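Local coordinates for 3-keto-5-aminohexanoate cleavage protein (Archaeoglobus fulgidus, PDB 3LOT) that probably cleaves 3-keto-5-aminohexanoate as a zinc-dependent beta-keto acid cleavage enzyme, at residues D[102-114]-D[301-314]. Sequence-based numbering, arbitrary orientation. Where two conformers were deposited one is given.
Sequences KVVPALKPEIATF and REILGLKGKERVNF
Leu107 meets Phe314 at about a right angle, its CB 3.8 Å from Phe314 CD2. Pro109 CA lies at the edge of that ring, and Val312 CG2 sits over the centre of one face. Val312 CG1 also packs against Glu110 CG. Ile111 CD1 touches Leu304 CD1, and Ile111 CG2 packs against Leu306 CD1.

Glu110 extends beyond CG (chi2 -171°) and brings a buried carboxylate to Arg301. The two groups are nearly coplanar, 9° apart. The guanidinium grips side-on: Arg301 NH2 reaches Glu110 OE1 at 2.9 Å, while Arg301 NE bonds both Glu110 oxygens on their syn sides. Gly308 N meets Glu110 OE2 at 2.7 Å, from the anti side and tilted well out of the carboxylate plane. With an alanine in place of Glu110, the Arg301 charge is likely to lose this mate and the Gly308 amide its acceptor. Arg301 NH2 also donates to Asp80 O, and its NH1 forms a salt bridge with Asp298.

Farther out, Lys307 NZ donates to Lys108 O (2.9 Å) from above the carbonyl plane. Asn313 N bonds Leu107 O at 2.8 Å, and Asn313 ND2 bonds Ala106 O.

The C-terminal tail thus packs across the loop between helix 103-107 and strand 111-115 of the TIM barrel. Leu306 and Phe314 also touch the neighbouring parallel strand 82-85.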
ATOM      1  N   LYS D 102      34.662 -16.734   5.206  1.00 17.19           N
ATOM      2  CA  LYS D 102      35.665 -17.522   5.987  1.00 16.72           C
ATOM      3  C   LYS D 102      35.668 -17.248   7.487  1.00 15.49           C
ATOM      4  O   LYS D 102      36.108 -18.075   8.287  1.00 14.32           O
ATOM      5  CB  LYS D 102      37.067 -17.259   5.460  1.00 18.13           C
ATOM      6  CG  LYS D 102      37.268 -17.792   4.086  1.00 21.26           C
ATOM      7  CD  LYS D 102      38.697 -17.621   3.625  1.00 25.08           C
ATOM      8  CE  LYS D 102      39.074 -18.673   2.538  1.00 26.18           C
ATOM      9  NZ  LYS D 102      40.061 -18.031   1.592  1.00 28.46           N
ATOM     10  N   VAL D 103      35.196 -16.072   7.860  1.00 13.57           N
ATOM     11  CA  VAL D 103      35.055 -15.719   9.248  1.00 13.54           C
ATOM     12  C   VAL D 103      34.121 -16.690   9.972  1.00 13.28           C
ATOM     13  O   VAL D 103      34.311 -16.908  11.158  1.00 13.24           O
ATOM     14  CB  VAL D 103      34.584 -14.226   9.408  1.00 13.48           C
ATOM     15  CG1 VAL D 103      33.106 -14.042   9.059  1.00 11.70           C
ATOM     16  CG2 VAL D 103      34.861 -13.739  10.795  1.00 13.08           C
ATOM     17  N   VAL D 104      33.166 -17.312   9.258  1.00 13.47           N
ATOM     18  CA  VAL D 104      32.140 -18.158   9.909  1.00 14.00           C
ATOM     19  C   VAL D 104      32.736 -19.496  10.395  1.00 14.37           C
ATOM     20  O   VAL D 104      32.568 -19.836  11.562  1.00 14.41           O
ATOM     21  CB  VAL D 104      30.835 -18.256   9.084  1.00 14.21           C
ATOM     22  CG1 VAL D 104      29.853 -19.242   9.687  1.00 14.11           C
ATOM     23  CG2 VAL D 104      30.168 -16.842   8.975  1.00 14.34           C
ATOM     24  N   PRO D 105      33.501 -20.198   9.556  1.00 14.75           N
ATOM     25  CA  PRO D 105      34.156 -21.405  10.045  1.00 15.16           C
ATOM     26  C   PRO D 105      35.342 -21.136  10.984  1.00 14.58           C
ATOM     27  O   PRO D 105      35.608 -21.936  11.896  1.00 14.76           O
ATOM     28  CB  PRO D 105      34.619 -22.094   8.755  1.00 15.05           C
ATOM     29  CG  PRO D 105      34.609 -21.014   7.733  1.00 16.12           C
ATOM     30  CD  PRO D 105      33.438 -20.205   8.091  1.00 15.46           C
ATOM     31  N   ALA D 106      36.025 -20.017  10.787  1.00 14.25           N
ATOM     32  CA  ALA D 106      37.106 -19.620  11.695  1.00 13.75           C
ATOM     33  C   ALA D 106      36.597 -19.299  13.107  1.00 13.28           C
ATOM     34  O   ALA D 106      37.142 -19.790  14.116  1.00 12.56           O
ATOM     35  CB  ALA D 106      37.895 -18.466  11.113  1.00 12.00           C
ATOM     36  N   LEU D 107      35.566 -18.458  13.190  1.00 14.39           N
ATOM     37  CA  LEU D 107      35.073 -17.964  14.482  1.00 14.98           C
ATOM     38  C   LEU D 107      33.830 -18.678  15.015  1.00 14.57           C
ATOM     39  O   LEU D 107      33.556 -18.594  16.208  1.00 15.54           O
ATOM     40  CB  LEU D 107      34.815 -16.440  14.456  1.00 14.86           C
ATOM     41  CG  LEU D 107      36.012 -15.490  14.676  1.00 16.56           C
ATOM     42  CD1 LEU D 107      37.029 -15.682  13.642  1.00 15.01           C
ATOM     43  CD2 LEU D 107      35.552 -14.055  14.718  1.00 14.36           C
ATOM     44  N   LYS D 108      33.081 -19.353  14.159  1.00 14.02           N
ATOM     45  CA  LYS D 108      31.790 -19.958  14.544  1.00 13.10           C
ATOM     46  C   LYS D 108      30.952 -19.055  15.438  1.00 12.24           C
ATOM     47  O   LYS D 108      30.635 -19.397  16.568  1.00 11.54           O
ATOM     48  CB  LYS D 108      32.035 -21.323  15.206  1.00 13.72           C
ATOM     49  CG  LYS D 108      32.831 -22.277  14.365  1.00 15.76           C
ATOM     50  CD  LYS D 108      33.117 -23.548  15.131  1.00 18.95           C
ATOM     51  CE  LYS D 108      33.417 -24.716  14.253  1.00 24.00           C
ATOM     52  NZ  LYS D 108      34.462 -24.408  13.242  1.00 27.83           N
ATOM     53  N   PRO D 109      30.609 -17.851  14.945  1.00 11.68           N
ATOM     54  CA  PRO D 109      29.849 -16.935  15.755  1.00 12.27           C
ATOM     55  C   PRO D 109      28.404 -17.392  15.907  1.00 12.75           C
ATOM     56  O   PRO D 109      27.926 -18.253  15.156  1.00 13.66           O
ATOM     57  CB  PRO D 109      29.887 -15.612  14.943  1.00 11.75           C
ATOM     58  CG  PRO D 109      30.049 -16.061  13.516  1.00 12.06           C
ATOM     59  CD  PRO D 109      30.862 -17.335  13.585  1.00 11.77           C
ATOM     60  N   GLU D 110      27.722 -16.799  16.874  1.00 13.15           N
ATOM     61  CA  GLU D 110      26.317 -17.083  17.121  1.00 12.69           C
ATOM     62  C   GLU D 110      25.422 -16.628  15.979  1.00 12.61           C
ATOM     63  O   GLU D 110      24.401 -17.252  15.709  1.00 12.40           O
ATOM     64  CB  GLU D 110      25.837 -16.402  18.405  1.00 13.10           C
ATOM     65  CG  GLU D 110      26.486 -16.901  19.735  1.00 11.67           C
ATOM     66  CD  GLU D 110      25.790 -16.321  20.950  1.00 10.56           C
ATOM     67  OE1 GLU D 110      26.166 -15.201  21.371  1.00 15.89           O
ATOM     68  OE2 GLU D 110      24.850 -16.949  21.480  1.00  9.62           O
ATOM     69  N   ILE D 111      25.763 -15.499  15.371  1.00 11.85           N
ATOM     70  CA  ILE D 111      24.959 -14.921  14.301  1.00 11.97           C
ATOM     71  C   ILE D 111      25.943 -14.150  13.400  1.00 12.72           C
ATOM     72  O   ILE D 111      26.988 -13.640  13.869  1.00 12.36           O
ATOM     73  CB  ILE D 111      23.814 -14.049  14.917  1.00 12.58           C
ATOM     74  CG1 ILE D 111      22.900 -13.443  13.844  1.00 11.06           C
ATOM     75  CG2 ILE D 111      24.386 -12.927  15.870  1.00 10.91           C
ATOM     76  CD1 ILE D 111      21.564 -13.082  14.370  1.00 11.54           C
ATOM     77  N   ALA D 112      25.668 -14.132  12.108  1.00 12.66           N
ATOM     78  CA  ALA D 112      26.475 -13.376  11.160  1.00 13.18           C
ATOM     79  C   ALA D 112      25.618 -12.910   9.985  1.00 15.05           C
ATOM     80  O   ALA D 112      24.550 -13.473   9.734  1.00 14.05           O
ATOM     81  CB  ALA D 112      27.639 -14.154  10.673  1.00 12.50           C
ATOM     82  N   THR D 113      26.054 -11.865   9.291  1.00 15.28           N
ATOM     83  CA  THR D 113      25.175 -11.307   8.281  1.00 17.72           C
ATOM     84  C   THR D 113      25.282 -12.155   7.010  1.00 19.24           C
ATOM     85  O   THR D 113      26.299 -12.794   6.775  1.00 20.64           O
ATOM     86  CB  THR D 113      25.390  -9.788   8.042  1.00 17.34           C
ATOM     87  OG1 THR D 113      26.694  -9.506   7.556  1.00 17.83           O
ATOM     88  CG2 THR D 113      25.193  -9.053   9.326  1.00 19.98           C
ATOM     89  N   PHE D 114      24.205 -12.131   6.226  1.00 19.98           N
ATOM     90  CA  PHE D 114      23.944 -13.027   5.108  1.00 20.94           C
ATOM     91  C   PHE D 114      23.150 -12.176   4.113  1.00 21.57           C
ATOM     92  O   PHE D 114      21.935 -12.143   4.192  1.00 21.86           O
ATOM     93  CB  PHE D 114      23.073 -14.195   5.623  1.00 20.90           C
ATOM     94  CG  PHE D 114      23.038 -15.407   4.740  1.00 18.95           C
ATOM     95  CD1 PHE D 114      22.450 -15.355   3.505  1.00 18.16           C
ATOM     96  CD2 PHE D 114      23.551 -16.601   5.192  1.00 18.22           C
ATOM     97  CE1 PHE D 114      22.367 -16.488   2.717  1.00 22.97           C
ATOM     98  CE2 PHE D 114      23.477 -17.761   4.438  1.00 20.31           C
ATOM     99  CZ  PHE D 114      22.876 -17.730   3.180  1.00 19.42           C
ATOM    100  N   ARG D 301      19.475 -13.840  22.689  1.00 13.17           N
ATOM    101  CA  ARG D 301      19.739 -15.243  22.415  1.00 13.17           C
ATOM    102  C   ARG D 301      18.444 -16.088  22.422  1.00 14.40           C
ATOM    103  O   ARG D 301      18.267 -16.972  21.570  1.00 15.79           O
ATOM    104  CB  ARG D 301      20.758 -15.782  23.426  1.00 13.54           C
ATOM    105  CG  ARG D 301      22.159 -15.261  23.181  1.00 11.38           C
ATOM    106  CD  ARG D 301      23.222 -15.844  24.163  1.00 11.81           C
ATOM    107  NE  ARG D 301      24.490 -15.244  23.762  1.00 13.10           N
ATOM    108  CZ  ARG D 301      25.016 -14.142  24.282  1.00 13.63           C
ATOM    109  NH1 ARG D 301      24.506 -13.569  25.354  1.00 14.73           N
ATOM    110  NH2 ARG D 301      26.139 -13.674  23.779  1.00 13.69           N
ATOM    111  N   GLU D 302      17.545 -15.822  23.361  1.00 14.77           N
ATOM    112  CA  GLU D 302      16.315 -16.624  23.482  1.00 14.60           C
ATOM    113  C   GLU D 302      15.360 -16.229  22.364  1.00 14.46           C
ATOM    114  O   GLU D 302      14.677 -17.086  21.794  1.00 13.98           O
ATOM    115  CB  GLU D 302      15.685 -16.450  24.874  1.00 14.97           C
ATOM    116  CG  GLU D 302      14.462 -17.343  25.167  1.00 16.86           C
ATOM    117  CD  GLU D 302      13.153 -16.822  24.547  1.00 18.49           C
ATOM    118  OE1 GLU D 302      13.041 -15.590  24.328  1.00 20.25           O
ATOM    119  OE2 GLU D 302      12.242 -17.643  24.250  1.00 17.58           O
ATOM    120  N   ILE D 303      15.304 -14.942  22.048  1.00 13.51           N
ATOM    121  CA  ILE D 303      14.423 -14.471  20.997  1.00 13.49           C
ATOM    122  C   ILE D 303      14.830 -15.027  19.642  1.00 12.99           C
ATOM    123  O   ILE D 303      13.987 -15.559  18.943  1.00 14.05           O
ATOM    124  CB  ILE D 303      14.362 -12.930  20.912  1.00 13.60           C
ATOM    125  CG1 ILE D 303      13.667 -12.354  22.160  1.00 14.00           C
ATOM    126  CG2 ILE D 303      13.671 -12.499  19.633  1.00 13.56           C
ATOM    127  CD1 ILE D 303      13.792 -10.835  22.301  1.00 16.09           C
ATOM    128  N   LEU D 304      16.107 -14.971  19.288  1.00 13.09           N
ATOM    129  CA  LEU D 304      16.573 -15.474  17.972  1.00 12.89           C
ATOM    130  C   LEU D 304      17.010 -16.961  17.966  1.00 13.69           C
ATOM    131  O   LEU D 304      17.356 -17.500  16.913  1.00 15.35           O
ATOM    132  CB  LEU D 304      17.720 -14.619  17.505  1.00 12.45           C
ATOM    133  CG  LEU D 304      17.375 -13.131  17.440  1.00 12.39           C
ATOM    134  CD1 LEU D 304      18.613 -12.327  16.997  1.00  9.14           C
ATOM    135  CD2 LEU D 304      16.212 -12.938  16.476  1.00 10.23           C
ATOM    136  N   GLY D 305      16.970 -17.635  19.103  1.00 13.49           N
ATOM    137  CA  GLY D 305      17.412 -19.043  19.191  1.00 13.75           C
ATOM    138  C   GLY D 305      18.902 -19.259  18.972  1.00 13.09           C
ATOM    139  O   GLY D 305      19.298 -20.122  18.209  1.00 13.35           O
ATOM    140  N   LEU D 306      19.729 -18.451  19.636  1.00 12.71           N
ATOM    141  CA  LEU D 306      21.170 -18.461  19.414  1.00 11.86           C
ATOM    142  C   LEU D 306      21.851 -19.461  20.321  1.00 12.09           C
ATOM    143  O   LEU D 306      21.299 -19.829  21.349  1.00 11.36           O
ATOM    144  CB  LEU D 306      21.757 -17.069  19.624  1.00 11.41           C
ATOM    145  CG  LEU D 306      21.188 -15.983  18.713  1.00  9.97           C
ATOM    146  CD1 LEU D 306      21.990 -14.674  18.884  1.00 10.02           C
ATOM    147  CD2 LEU D 306      21.238 -16.565  17.300  1.00  7.92           C
ATOM    148  N   LYS D 307      23.058 -19.878  19.965  1.00 12.61           N
ATOM    149  CA  LYS D 307      23.668 -21.052  20.630  1.00 12.58           C
ATOM    150  C   LYS D 307      24.272 -20.800  22.008  1.00 13.55           C
ATOM    151  O   LYS D 307      24.396 -21.750  22.841  1.00 13.24           O
ATOM    152  CB  LYS D 307      24.669 -21.730  19.714  1.00 13.32           C
ATOM    153  CG  LYS D 307      25.984 -20.998  19.455  1.00 12.53           C
ATOM    154  CD  LYS D 307      26.717 -21.645  18.322  1.00 11.76           C
ATOM    155  CE  LYS D 307      27.876 -20.808  17.829  1.00 11.08           C
ATOM    156  NZ  LYS D 307      28.605 -21.502  16.748  1.00  8.50           N
ATOM    157  N   GLY D 308      24.630 -19.553  22.285  1.00 14.02           N
ATOM    158  CA  GLY D 308      25.231 -19.214  23.582  1.00 14.91           C
ATOM    159  C   GLY D 308      26.591 -18.553  23.454  1.00 15.31           C
ATOM    160  O   GLY D 308      27.354 -18.843  22.526  1.00 15.01           O
ATOM    161  N   LYS D 309      26.912 -17.686  24.412  1.00 16.45           N
ATOM    162  CA  LYS D 309      28.116 -16.815  24.314  1.00 16.79           C
ATOM    163  C   LYS D 309      29.404 -17.601  24.297  1.00 15.27           C
ATOM    164  O   LYS D 309      30.397 -17.197  23.680  1.00 14.66           O
ATOM    165  CB  LYS D 309      28.151 -15.747  25.451  1.00 17.48           C
ATOM    166  CG  LYS D 309      28.450 -16.253  26.866  1.00 22.68           C
ATOM    167  CD  LYS D 309      28.180 -15.161  27.923  1.00 25.68           C
ATOM    168  CE  LYS D 309      28.230 -15.722  29.367  1.00 28.28           C
ATOM    169  NZ  LYS D 309      27.470 -14.909  30.416  1.00 27.99           N
ATOM    170  N   GLU D 310      29.392 -18.731  24.981  1.00 14.11           N
ATOM    171  CA  GLU D 310      30.589 -19.563  25.087  1.00 14.86           C
ATOM    172  C   GLU D 310      30.670 -20.711  24.071  1.00 14.43           C
ATOM    173  O   GLU D 310      31.619 -21.470  24.101  1.00 13.68           O
ATOM    174  CB  GLU D 310      30.658 -20.187  26.488  1.00 14.64           C
ATOM    175  CG  GLU D 310      30.883 -19.198  27.624  1.00 16.00           C
ATOM    176  CD  GLU D 310      32.236 -18.544  27.556  1.00 20.04           C
ATOM    177  OE1 GLU D 310      33.112 -18.932  26.729  1.00 23.41           O
ATOM    178  OE2 GLU D 310      32.413 -17.601  28.324  1.00 26.35           O
ATOM    179  N   ARG D 311      29.676 -20.854  23.205  0.60 14.48           N
ATOM    180  CA  ARG D 311      29.721 -21.911  22.170  0.60 14.84           C
ATOM    181  C   ARG D 311      30.332 -21.412  20.843  0.60 15.97           C
ATOM    182  O   ARG D 311      30.247 -22.076  19.798  0.60 16.48           O
ATOM    183  CB  ARG D 311      28.335 -22.563  21.988  0.60 14.20           C
ATOM    184  CG  ARG D 311      28.066 -23.599  23.081  0.60 13.22           C
ATOM    185  CD  ARG D 311      26.636 -24.164  23.127  0.60 10.88           C
ATOM    186  NE  ARG D 311      26.445 -25.000  24.312  0.60  8.05           N
ATOM    187  CZ  ARG D 311      26.776 -26.297  24.405  0.60  8.10           C
ATOM    188  NH1 ARG D 311      27.292 -26.944  23.365  0.60  6.46           N
ATOM    189  NH2 ARG D 311      26.560 -26.974  25.536  0.60  9.28           N
ATOM    190  N   VAL D 312      30.986 -20.258  20.907  1.00 16.68           N
ATOM    191  CA  VAL D 312      31.667 -19.682  19.762  1.00 17.27           C
ATOM    192  C   VAL D 312      33.115 -20.189  19.784  1.00 19.12           C
ATOM    193  O   VAL D 312      33.577 -20.769  20.794  1.00 19.39           O
ATOM    194  CB  VAL D 312      31.546 -18.100  19.763  1.00 16.85           C
ATOM    195  CG1 VAL D 312      30.113 -17.685  19.769  1.00 15.37           C
ATOM    196  CG2 VAL D 312      32.265 -17.455  20.970  1.00 15.54           C
ATOM    197  N   ASN D 313      33.829 -19.968  18.684  1.00 20.54           N
ATOM    198  CA  ASN D 313      35.247 -20.353  18.548  1.00 22.76           C
ATOM    199  C   ASN D 313      36.181 -19.121  18.723  1.00 23.65           C
ATOM    200  O   ASN D 313      37.077 -18.874  17.894  1.00 25.30           O
ATOM    201  CB  ASN D 313      35.434 -20.955  17.161  1.00 23.41           C
ATOM    202  CG  ASN D 313      36.469 -22.036  17.108  1.00 26.49           C
ATOM    203  OD1 ASN D 313      36.788 -22.651  18.114  1.00 32.07           O
ATOM    204  ND2 ASN D 313      36.997 -22.293  15.901  1.00 28.58           N
ATOM    205  N   PHE D 314      35.958 -18.362  19.793  1.00 23.29           N
ATOM    206  CA  PHE D 314      36.823 -17.239  20.194  1.00 22.59           C
ATOM    207  C   PHE D 314      36.539 -16.847  21.669  1.00 23.58           C
ATOM    208  O   PHE D 314      35.653 -17.436  22.326  1.00 23.18           O
ATOM    209  CB  PHE D 314      36.619 -16.026  19.249  1.00 22.18           C
ATOM    210  CG  PHE D 314      35.215 -15.462  19.252  1.00 17.65           C
ATOM    211  CD1 PHE D 314      34.783 -14.616  20.271  1.00 16.17           C
ATOM    212  CD2 PHE D 314      34.337 -15.749  18.211  1.00 13.37           C
ATOM    213  CE1 PHE D 314      33.484 -14.070  20.261  1.00 12.55           C
ATOM    214  CE2 PHE D 314      33.055 -15.213  18.186  1.00 11.49           C
ATOM    215  CZ  PHE D 314      32.610 -14.392  19.241  1.00 12.66           C
ATOM    216  OXT PHE D 314      37.142 -15.913  22.275  1.00 24.44           O
TER
HETATM  217  O   HOH W   1      23.674 -19.378  17.193  1.00 10.25           O